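PDB 3C12: flagellar protein, which is probably required for flagellar hook formation as a hook-capping protein and may act as a scaffold, represented here by its C-terminal domain region. Local coordinates for residues 107-112 / 121-126; 12-17 / 132-137; 52-57 / 73-78; 43-48 / 83-88. All coordinates share one frame; numbering follows the deposited sequence.

Contact 1 (107-112 / 121-126)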
# COMPACT_ATOMS: atom_id res chain seq x y z
N ALA A 107 -12.45 -4.33 -4.31
CA ALA A 107 -13.65 -3.54 -4.10
C ALA A 107 -14.44 -3.39 -5.38
O ALA A 107 -13.88 -3.33 -6.47
CB ALA A 107 -13.29 -2.17 -3.57
N PRO A 108 -15.77 -3.30 -5.25
CA PRO A 108 -16.65 -3.14 -6.40
C PRO A 108 -16.66 -1.69 -6.92
O PRO A 108 -16.83 -0.74 -6.15
CB PRO A 108 -18.00 -3.59 -5.85
CG PRO A 108 -17.96 -3.07 -4.46
CD PRO A 108 -16.55 -3.41 -4.00
N VAL A 109 -16.47 -1.54 -8.22
CA VAL A 109 -16.46 -0.23 -8.87
C VAL A 109 -17.92 0.19 -9.06
O VAL A 109 -18.52 -0.10 -10.09
CB VAL A 109 -15.80 -0.28 -10.25
CG1 VAL A 109 -15.82 1.09 -10.88
CG2 VAL A 109 -14.38 -0.81 -10.13
N ASP A 110 -18.47 0.86 -8.05
CA ASP A 110 -19.86 1.29 -8.09
C ASP A 110 -20.16 2.18 -9.29
O ASP A 110 -21.24 2.08 -9.89
CB ASP A 110 -20.23 2.02 -6.80
CG ASP A 110 -21.68 2.50 -6.80
OD1 ASP A 110 -22.59 1.64 -6.89
OD2 ASP A 110 -21.90 3.73 -6.73
N SER A 111 -19.22 3.05 -9.63
CA SER A 111 -19.41 3.94 -10.76
C SER A 111 -18.13 4.68 -11.09
O SER A 111 -17.15 4.61 -10.35
CB SER A 111 -20.51 4.96 -10.46
OG SER A 111 -20.12 5.82 -9.40
N VAL A 112 -18.15 5.38 -12.21
CA VAL A 112 -16.99 6.14 -12.64
C VAL A 112 -17.38 7.59 -12.87
O VAL A 112 -18.46 7.88 -13.39
CB VAL A 112 -16.38 5.55 -13.93
CG1 VAL A 112 -15.52 6.58 -14.64
CG2 VAL A 112 -15.55 4.33 -13.60
N LEU A 121 -12.71 6.39 -10.05
CA LEU A 121 -13.58 5.26 -9.78
C LEU A 121 -14.17 5.48 -8.40
O LEU A 121 -13.47 5.90 -7.47
CB LEU A 121 -12.82 3.94 -9.77
CG LEU A 121 -11.79 3.69 -10.86
CD1 LEU A 121 -11.48 2.20 -10.88
CD2 LEU A 121 -12.34 4.13 -12.21
N ASN A 122 -15.45 5.19 -8.27
CA ASN A 122 -16.14 5.34 -7.00
C ASN A 122 -16.28 3.93 -6.48
O ASN A 122 -17.18 3.18 -6.88
CB ASN A 122 -17.48 6.02 -7.23
CG ASN A 122 -17.33 7.31 -8.00
OD1 ASN A 122 -16.57 8.19 -7.61
ND2 ASN A 122 -18.05 7.43 -9.12
N LEU A 123 -15.35 3.58 -5.60
CA LEU A 123 -15.29 2.26 -5.00
C LEU A 123 -16.20 2.15 -3.79
O LEU A 123 -16.12 2.94 -2.86
CB LEU A 123 -13.85 1.97 -4.61
CG LEU A 123 -12.86 2.22 -5.75
CD1 LEU A 123 -11.46 2.03 -5.24
CD2 LEU A 123 -13.15 1.27 -6.92
N THR A 124 -17.07 1.15 -3.83
CA THR A 124 -18.03 0.91 -2.77
C THR A 124 -17.33 0.59 -1.46
O THR A 124 -16.56 -0.37 -1.37
CB THR A 124 -18.97 -0.24 -3.13
OG1 THR A 124 -19.48 -0.03 -4.45
CG2 THR A 124 -20.12 -0.30 -2.15
N GLY A 125 -17.62 1.41 -0.45
CA GLY A 125 -17.03 1.23 0.86
C GLY A 125 -15.74 2.01 1.06
O GLY A 125 -15.60 2.77 2.03
N LEU A 126 -14.78 1.82 0.15
CA LEU A 126 -13.49 2.48 0.24
C LEU A 126 -13.55 3.95 -0.08
O LEU A 126 -13.01 4.77 0.65
CB LEU A 126 -12.49 1.82 -0.70
CG LEU A 126 -12.04 0.42 -0.28
CD1 LEU A 126 -11.15 -0.18 -1.34
CD2 LEU A 126 -11.32 0.51 1.05
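A beta hairpin of strands 98-115 and 118-123 makes this contact, in the part of the chain that fits the tudor-like domain of FlgD, and a classic beta bulge breaks its register. Asp110 and Ser111 both face Asn122, so the pairing slips by one residue between Val109–Leu123 and Ser111–Asn122. Asn122 O takes both bulge amides weakly; the bond from Asp110 N is bent to 121°. The return bond is better formed, with Asn122 N reaching Ser111 O at 2.7 Å in the carbonyl plane. Asn122 turns CG beside its own backbone N (chi1 -53°), which brings ND2 to Ser111 OG at 2.6 Å, with the hydroxyl close to the amide plane. Ser111 holds OG in the crowded position between its N and carbonyl carbon, and ND2 also bonds Thr113 OG1. Farther along, Pro108 O has two donors from one residue: Thr124 N comes nearly along the C=O axis at 3.0 Å, while Thr124 OG1 sits above the carbonyl plane at 3.2 Å. Proline suits this place because it needs only to accept.

Branched residues meet on the face of Val109, Val112, Leu121 and Leu123. Val112 CG2 lies alongside Leu121 CD2 at 3.5 Å, and Val109 CG2 crosses Leu123 CD2 obliquely at 4.0 Å, with Val14 packed on both residues. The methyl of Ala107 points toward segment 121-126 and meets Leu126 CD1 at 3.7 Å. The chemistry divides the hairpin: amide and hydroxyl groups tie the bulge on the face of Ser111 and Asn122, while the face of Val109 and Leu123 relies on apolar packing.

Contact 2 (12-17 / 132-137)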
# COMPACT_ATOMS: atom_id res chain seq x y z
N HIS A 12 -17.82 -4.00 -12.17
CA HIS A 12 -16.86 -5.05 -11.86
C HIS A 12 -16.09 -4.75 -10.57
O HIS A 12 -16.36 -3.75 -9.89
CB HIS A 12 -15.89 -5.22 -13.03
CG HIS A 12 -16.54 -5.77 -14.27
ND1 HIS A 12 -15.85 -5.96 -15.44
CD2 HIS A 12 -17.80 -6.19 -14.50
CE1 HIS A 12 -16.66 -6.48 -16.35
NE2 HIS A 12 -17.85 -6.63 -15.80
N ASN A 13 -15.14 -5.63 -10.24
CA ASN A 13 -14.32 -5.47 -9.04
C ASN A 13 -12.88 -5.19 -9.43
O ASN A 13 -12.39 -5.66 -10.45
CB ASN A 13 -14.39 -6.73 -8.16
CG ASN A 13 -15.54 -6.69 -7.18
OD1 ASN A 13 -16.69 -6.45 -7.56
ND2 ASN A 13 -15.25 -6.93 -5.91
N VAL A 14 -12.21 -4.40 -8.61
CA VAL A 14 -10.83 -4.05 -8.88
C VAL A 14 -9.97 -4.24 -7.65
O VAL A 14 -10.47 -4.32 -6.52
CB VAL A 14 -10.69 -2.58 -9.35
CG1 VAL A 14 -11.42 -2.39 -10.66
CG2 VAL A 14 -11.25 -1.64 -8.29
N LEU A 15 -8.67 -4.32 -7.88
CA LEU A 15 -7.71 -4.46 -6.81
C LEU A 15 -6.89 -3.20 -6.80
O LEU A 15 -6.21 -2.89 -7.77
CB LEU A 15 -6.82 -5.68 -7.04
CG LEU A 15 -7.29 -7.00 -6.42
CD1 LEU A 15 -8.70 -7.31 -6.88
CD2 LEU A 15 -6.35 -8.11 -6.81
N VAL A 16 -6.96 -2.48 -5.70
CA VAL A 16 -6.22 -1.25 -5.55
C VAL A 16 -5.44 -1.26 -4.24
O VAL A 16 -5.86 -1.89 -3.27
CB VAL A 16 -7.16 -0.03 -5.56
CG1 VAL A 16 -7.83 0.10 -6.91
CG2 VAL A 16 -8.21 -0.18 -4.47
N PRO A 17 -4.29 -0.59 -4.22
CA PRO A 17 -3.46 -0.52 -3.02
C PRO A 17 -4.21 0.26 -1.95
O PRO A 17 -4.57 1.41 -2.16
CB PRO A 17 -2.22 0.24 -3.50
CG PRO A 17 -2.15 -0.12 -4.94
CD PRO A 17 -3.59 -0.02 -5.37
N ALA A 132 -5.80 4.27 -12.40
CA ALA A 132 -4.33 4.28 -12.52
C ALA A 132 -3.81 3.56 -11.30
O ALA A 132 -2.86 2.78 -11.39
CB ALA A 132 -3.78 5.71 -12.54
N ASN A 133 -4.43 3.85 -10.17
CA ASN A 133 -4.06 3.22 -8.92
C ASN A 133 -4.56 1.79 -8.97
O ASN A 133 -4.27 1.00 -8.09
CB ASN A 133 -4.69 3.94 -7.73
CG ASN A 133 -4.05 5.28 -7.44
OD1 ASN A 133 -3.99 5.71 -6.30
ND2 ASN A 133 -3.58 5.95 -8.48
N VAL A 134 -5.30 1.46 -10.02
CA VAL A 134 -5.82 0.10 -10.15
C VAL A 134 -4.71 -0.89 -10.48
O VAL A 134 -3.87 -0.63 -11.34
CB VAL A 134 -6.91 0.01 -11.24
CG1 VAL A 134 -7.53 -1.39 -11.23
CG2 VAL A 134 -7.98 1.06 -10.99
N LEU A 135 -4.71 -2.01 -9.77
CA LEU A 135 -3.71 -3.05 -9.98
C LEU A 135 -4.19 -4.00 -11.07
O LEU A 135 -3.40 -4.49 -11.88
CB LEU A 135 -3.46 -3.81 -8.66
CG LEU A 135 -2.41 -4.94 -8.60
CD1 LEU A 135 -3.00 -6.26 -9.10
CD2 LEU A 135 -1.18 -4.54 -9.42
N ARG A 136 -5.49 -4.26 -11.10
CA ARG A 136 -6.07 -5.15 -12.09
C ARG A 136 -7.52 -5.44 -11.76
O ARG A 136 -7.95 -5.24 -10.62
CB ARG A 136 -5.30 -6.48 -12.14
CG ARG A 136 -5.56 -7.40 -10.96
CD ARG A 136 -5.18 -8.82 -11.32
NE ARG A 136 -5.48 -9.79 -10.27
CZ ARG A 136 -4.61 -10.19 -9.35
NH1 ARG A 136 -3.36 -9.72 -9.35
NH2 ARG A 136 -4.98 -11.09 -8.44
N VAL A 137 -8.27 -5.93 -12.74
CA VAL A 137 -9.68 -6.25 -12.53
C VAL A 137 -9.81 -7.68 -12.08
O VAL A 137 -9.84 -8.59 -12.92
CB VAL A 137 -10.52 -6.11 -13.82
CG1 VAL A 137 -12.00 -6.39 -13.50
CG2 VAL A 137 -10.35 -4.73 -14.43
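Strand residues 13-17 and the irregular segment 132-137 run roughly antiparallel, their end-to-end directions 141° apart, and two backbone hydrogen bonds at Leu15 hold them together. Leu15 N donates to Arg136 O at 3.0 Å, and Leu15 O accepts from Leu135 N at 2.7 Å; in each the donor lies nearly along the C=O axis. Both polar backbone atoms of this buried leucine are therefore used.

The side chain of Leu15 lies beside that of Arg136, pointing the same way. Its CD2 methyl rests over one face of the guanidinium, 3.7 Å from Arg136 CZ and offset toward the rim. Arg136 gets there with CG in the crowded position between backbone N and carbonyl carbon (chi1 74°), after which the chain is extended as far as NE. NH1, in a salt bridge with Glu65, and NE, hydrogen-bonded to Ser138, limit the rotation of the group. Farther round, Val134 presents two methyls to two valines: CG1 meets Val14 CB at 3.9 Å, at about a right angle, and CG2 meets Val16 CG1 at 4.2 Å. Leu121 and Leu123 of strand 118-123 add to this apolar patch, which suits compact branched residues. At the far end Val137 CG1 lies 4.1 Å from His12 CB.

Pro17 and Leu135 also pack on the second subunit, against its Pro17 and Asn133 respectively. With an arginine that offers its face to a methyl and its N-H groups to acid and hydroxyl, the contact closes the C-terminal tail onto the N-terminal strand by both apolar and polar means.

Contact 3 (52-57 / 73-78)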
# COMPACT_ATOMS: atom_id res chain seq x y z
N PHE A 52 -6.70 -3.01 18.47
CA PHE A 52 -6.70 -4.32 17.85
C PHE A 52 -8.14 -4.76 17.64
O PHE A 52 -9.00 -4.56 18.51
CB PHE A 52 -6.00 -5.33 18.75
CG PHE A 52 -5.99 -6.73 18.18
CD1 PHE A 52 -4.99 -7.12 17.28
CD2 PHE A 52 -7.01 -7.63 18.49
CE1 PHE A 52 -5.02 -8.38 16.70
CE2 PHE A 52 -7.04 -8.89 17.90
CZ PHE A 52 -6.05 -9.26 17.01
N VAL A 53 -8.41 -5.36 16.49
CA VAL A 53 -9.74 -5.86 16.18
C VAL A 53 -9.67 -7.37 15.97
O VAL A 53 -10.27 -8.15 16.71
CB VAL A 53 -10.32 -5.19 14.93
CG1 VAL A 53 -11.61 -5.90 14.50
CG2 VAL A 53 -10.58 -3.73 15.21
N LYS A 54 -8.93 -7.79 14.95
CA LYS A 54 -8.76 -9.21 14.67
C LYS A 54 -7.46 -9.43 13.93
O LYS A 54 -6.85 -8.49 13.42
CB LYS A 54 -9.92 -9.76 13.83
CG LYS A 54 -9.99 -11.28 13.90
CD LYS A 54 -11.26 -11.83 13.26
CE LYS A 54 -11.54 -13.26 13.71
NZ LYS A 54 -12.67 -13.91 12.99
N GLN A 55 -7.03 -10.69 13.87
CA GLN A 55 -5.79 -11.04 13.20
C GLN A 55 -5.97 -12.33 12.40
O GLN A 55 -6.54 -13.31 12.89
CB GLN A 55 -4.68 -11.20 14.23
CG GLN A 55 -3.31 -10.78 13.75
CD GLN A 55 -2.31 -11.90 13.87
OE1 GLN A 55 -1.12 -11.67 14.08
NE2 GLN A 55 -2.78 -13.13 13.71
N LEU A 56 -5.50 -12.32 11.17
CA LEU A 56 -5.60 -13.47 10.30
C LEU A 56 -4.21 -13.95 9.95
O LEU A 56 -3.26 -13.16 9.94
CB LEU A 56 -6.35 -13.10 9.01
CG LEU A 56 -7.73 -12.46 9.15
CD1 LEU A 56 -8.13 -11.77 7.86
CD2 LEU A 56 -8.74 -13.53 9.53
N SER A 57 -4.08 -15.24 9.66
CA SER A 57 -2.79 -15.80 9.30
C SER A 57 -3.01 -16.70 8.12
O SER A 57 -3.98 -17.44 8.08
CB SER A 57 -2.21 -16.60 10.47
OG SER A 57 -2.10 -15.78 11.63
N THR A 73 -15.64 -9.67 11.85
CA THR A 73 -15.81 -9.88 13.28
C THR A 73 -14.47 -9.72 13.99
O THR A 73 -13.41 -9.87 13.38
CB THR A 73 -16.36 -11.29 13.56
OG1 THR A 73 -15.60 -12.26 12.84
CG2 THR A 73 -17.81 -11.38 13.14
N ASP A 74 -14.51 -9.39 15.28
CA ASP A 74 -13.28 -9.23 16.04
C ASP A 74 -12.81 -10.60 16.54
O ASP A 74 -13.52 -11.59 16.38
CB ASP A 74 -13.47 -8.23 17.20
CG ASP A 74 -14.43 -8.73 18.28
OD1 ASP A 74 -14.66 -7.97 19.25
OD2 ASP A 74 -14.95 -9.87 18.17
N ALA A 75 -11.61 -10.66 17.12
CA ALA A 75 -11.05 -11.92 17.63
C ALA A 75 -11.99 -12.59 18.62
O ALA A 75 -11.92 -13.80 18.83
CB ALA A 75 -9.69 -11.66 18.28
N ASN A 76 -12.87 -11.80 19.22
CA ASN A 76 -13.84 -12.32 20.17
C ASN A 76 -15.17 -12.72 19.53
O ASN A 76 -16.17 -12.87 20.22
CB ASN A 76 -14.08 -11.30 21.29
CG ASN A 76 -13.02 -11.39 22.38
OD1 ASN A 76 -12.80 -12.45 22.96
ND2 ASN A 76 -12.37 -10.27 22.67
N GLY A 77 -15.16 -12.90 18.21
CA GLY A 77 -16.35 -13.31 17.47
C GLY A 77 -17.43 -12.26 17.22
O GLY A 77 -18.44 -12.54 16.57
N ASN A 78 -17.21 -11.06 17.74
CA ASN A 78 -18.17 -9.97 17.59
C ASN A 78 -18.17 -9.27 16.23
O ASN A 78 -17.11 -8.87 15.71
CB ASN A 78 -17.94 -8.92 18.68
CG ASN A 78 -18.27 -9.42 20.08
OD1 ASN A 78 -18.09 -8.70 21.06
ND2 ASN A 78 -18.77 -10.66 20.17
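This is a surface contact in the Ig-like part of the chain, where the loop between strands 64-70 and 83-93 is pinned to the beginning of strand 52-60. One backbone hydrogen bond ties the two segments directly: Ala75 N donates to Val53 O at 2.9 Å, in the carbonyl plane. Val53 and Lys54 both face Ile45 in a classic beta bulge, and the Val53 carbonyl is directed at the loop.

Lys54 has CG anti to its backbone N (chi1 -162°) and stretches out beside Thr73, laying its methylene chain along the loop backbone. At its tip NZ makes a weak hydrogen bond to Thr73 OG1 at 3.4 Å and a long, weak ion pair with Asp71, whose carboxylate also takes a bond from the threonine hydroxyl. A long, flexible, charged chain suits this margin, where apolar length and a polar end are both used. Val53 CG1 crosses Asp74 CB at about a right angle, 4.0 Å away; the buried Val53 side chain also packs on Trp70 and Met80. Phe52 offers Ala75 CB only its ring edge, with CE2 at 3.9 Å; the small methyl fits alongside.

The loop is braced from within. Asp74 O accepts from Gly77 N at 2.8 Å, Asp74 N donates to Asn78 O at 2.7 Å, and Asp74 OD2 takes Asn78 N at 2.6 Å from above the carboxylate plane. The pattern is that of a type I turn from Asp74 to Gly77 followed by a G1 bulge, with Gly77 at its positive-phi position (76°, easy for glycine), here docked on a bulged beta strand.

Contact 4 (43-48 / 83-88); sequences FEITDA and GKYGIT
Phe43 opens the pairing of strands 39-46 and 83-93, neighbours in the antiparallel sheet of the Ig-like fold; its CD2 lies beside Ile87 CD1 at 4.0 Å, and its ring also meets that of Phe68. Glu44 forms a hydrogen-bonded pair with Thr88: Glu44 N donates to Thr88 O at 2.8 Å, and Thr88 N returns to Glu44 O at 3.0 Å, both in the carbonyl planes. The extended chain of Glu44 suits the face it shares with Thr88, both residues being partly exposed; the Thr88 hydroxyl makes a weak bond to Lys100 of the second subunit. Ile45, on the buried face, runs CD1 alongside Ile87 CG1 at 4.1 Å, while its CG2 crosses Tyr85 CB at about a right angle; Val53 and Trp70 help to enclose this branched side chain. Thr46 pairs with Gly86, its N bonded to Gly86 O at 2.9 Å and its O receiving Gly86 N from above the carbonyl plane. Thr46 OG1, in the crowded position (chi1 56°), comes to 3.7 Å from Gly86 O, on the face where Gly86 carries no side chain. A water bonds Thr46 OG1, donates to Glu44 O and donates weakly to Gly86 O. Asp47 turns away from strand 83-93: its CA meets Tyr85 CD2 obliquely at 4.1 Å, and its OD1 accepts from both Gly50 N and Thr51 N.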
# COMPACT_ATOMS: atom_id res chain seq x y z
N PHE A 43 -2.27 -10.87 8.81
CA PHE A 43 -3.01 -9.66 8.52
C PHE A 43 -3.68 -9.20 9.79
O PHE A 43 -4.48 -9.92 10.38
CB PHE A 43 -4.06 -9.92 7.43
CG PHE A 43 -3.49 -10.51 6.17
CD1 PHE A 43 -3.16 -11.85 6.10
CD2 PHE A 43 -3.25 -9.70 5.07
CE1 PHE A 43 -2.61 -12.39 4.94
CE2 PHE A 43 -2.69 -10.23 3.91
CZ PHE A 43 -2.37 -11.58 3.85
N GLU A 44 -3.35 -7.99 10.23
CA GLU A 44 -3.91 -7.44 11.44
C GLU A 44 -4.88 -6.30 11.15
O GLU A 44 -4.53 -5.34 10.48
CB GLU A 44 -2.78 -6.94 12.34
CG GLU A 44 -3.25 -6.23 13.58
CD GLU A 44 -2.12 -5.51 14.28
OE1 GLU A 44 -1.50 -4.63 13.63
OE2 GLU A 44 -1.86 -5.81 15.46
N ILE A 45 -6.09 -6.41 11.67
CA ILE A 45 -7.11 -5.39 11.47
C ILE A 45 -7.24 -4.48 12.70
O ILE A 45 -7.50 -4.96 13.80
CB ILE A 45 -8.49 -6.04 11.17
CG1 ILE A 45 -8.54 -6.49 9.71
CG2 ILE A 45 -9.61 -5.06 11.45
CD1 ILE A 45 -7.46 -7.43 9.34
N THR A 46 -7.06 -3.18 12.51
CA THR A 46 -7.18 -2.23 13.62
C THR A 46 -8.32 -1.26 13.35
O THR A 46 -8.81 -1.15 12.22
CB THR A 46 -5.88 -1.45 13.83
OG1 THR A 46 -5.50 -0.80 12.62
CG2 THR A 46 -4.77 -2.39 14.26
N ASP A 47 -8.77 -0.55 14.39
CA ASP A 47 -9.87 0.39 14.24
C ASP A 47 -9.41 1.83 14.11
O ASP A 47 -8.22 2.10 14.01
CB ASP A 47 -10.86 0.27 15.41
CG ASP A 47 -10.30 0.78 16.72
OD1 ASP A 47 -9.25 1.46 16.71
OD2 ASP A 47 -10.91 0.52 17.77
N ALA A 48 -10.38 2.74 14.13
CA ALA A 48 -10.13 4.18 14.01
C ALA A 48 -8.94 4.66 14.85
O ALA A 48 -8.00 5.26 14.31
CB ALA A 48 -11.39 4.97 14.38
N GLY A 83 -18.03 0.14 8.19
CA GLY A 83 -17.08 1.24 8.11
C GLY A 83 -15.72 0.80 7.60
O GLY A 83 -15.54 -0.35 7.19
N LYS A 84 -14.77 1.72 7.64
CA LYS A 84 -13.40 1.47 7.18
C LYS A 84 -12.48 1.07 8.33
O LYS A 84 -12.51 1.68 9.39
CB LYS A 84 -12.85 2.73 6.48
CG LYS A 84 -13.65 3.15 5.26
CD LYS A 84 -13.10 4.41 4.62
CE LYS A 84 -13.94 4.81 3.41
NZ LYS A 84 -13.52 6.12 2.82
N TYR A 85 -11.68 0.04 8.10
CA TYR A 85 -10.75 -0.44 9.10
C TYR A 85 -9.36 -0.53 8.52
O TYR A 85 -9.20 -0.81 7.32
CB TYR A 85 -11.16 -1.81 9.61
CG TYR A 85 -12.40 -1.79 10.45
CD1 TYR A 85 -13.67 -1.72 9.86
CD2 TYR A 85 -12.32 -1.80 11.83
CE1 TYR A 85 -14.81 -1.66 10.64
CE2 TYR A 85 -13.46 -1.74 12.62
CZ TYR A 85 -14.70 -1.67 12.02
OH TYR A 85 -15.81 -1.61 12.83
N GLY A 86 -8.35 -0.29 9.35
CA GLY A 86 -6.98 -0.36 8.89
C GLY A 86 -6.46 -1.79 8.83
O GLY A 86 -6.77 -2.61 9.70
N ILE A 87 -5.68 -2.10 7.81
CA ILE A 87 -5.12 -3.43 7.68
C ILE A 87 -3.61 -3.41 7.41
O ILE A 87 -3.12 -2.69 6.55
CB ILE A 87 -5.81 -4.26 6.56
CG1 ILE A 87 -5.14 -5.63 6.48
CG2 ILE A 87 -5.73 -3.54 5.23
CD1 ILE A 87 -5.62 -6.49 5.35
N THR A 88 -2.90 -4.22 8.18
CA THR A 88 -1.45 -4.33 8.06
C THR A 88 -1.08 -5.79 7.82
O THR A 88 -1.63 -6.70 8.43
CB THR A 88 -0.76 -3.82 9.32
OG1 THR A 88 -1.03 -2.42 9.46
CG2 THR A 88 0.74 -4.03 9.25
O HOH W 1 -4.12 -2.65 11.12

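Contacts 1, 2 and 4 are all partly buried, contact 4 with the largest share of buried residues and none exposed; contact 3 is at the surface. Contact 4 is regular, four backbone bonds backed by aromatic and isoleucine packing; contact 3, about 10 Å away between centres, is joined to it through strands 39-46 and 52-60 and relies on a turn and a lysine. Contacts 1 and 2 lie in the other part of the molecule and meet directly, His12 and Val14 bonding strand 98-115. Contact 1 is a bulged hairpin; contact 2 ties together distant ends of the chain. Lys84 NZ, bonded to Leu126 O, bridges contacts 4 and 1; contacts 2 and 4 both touch the second subunit.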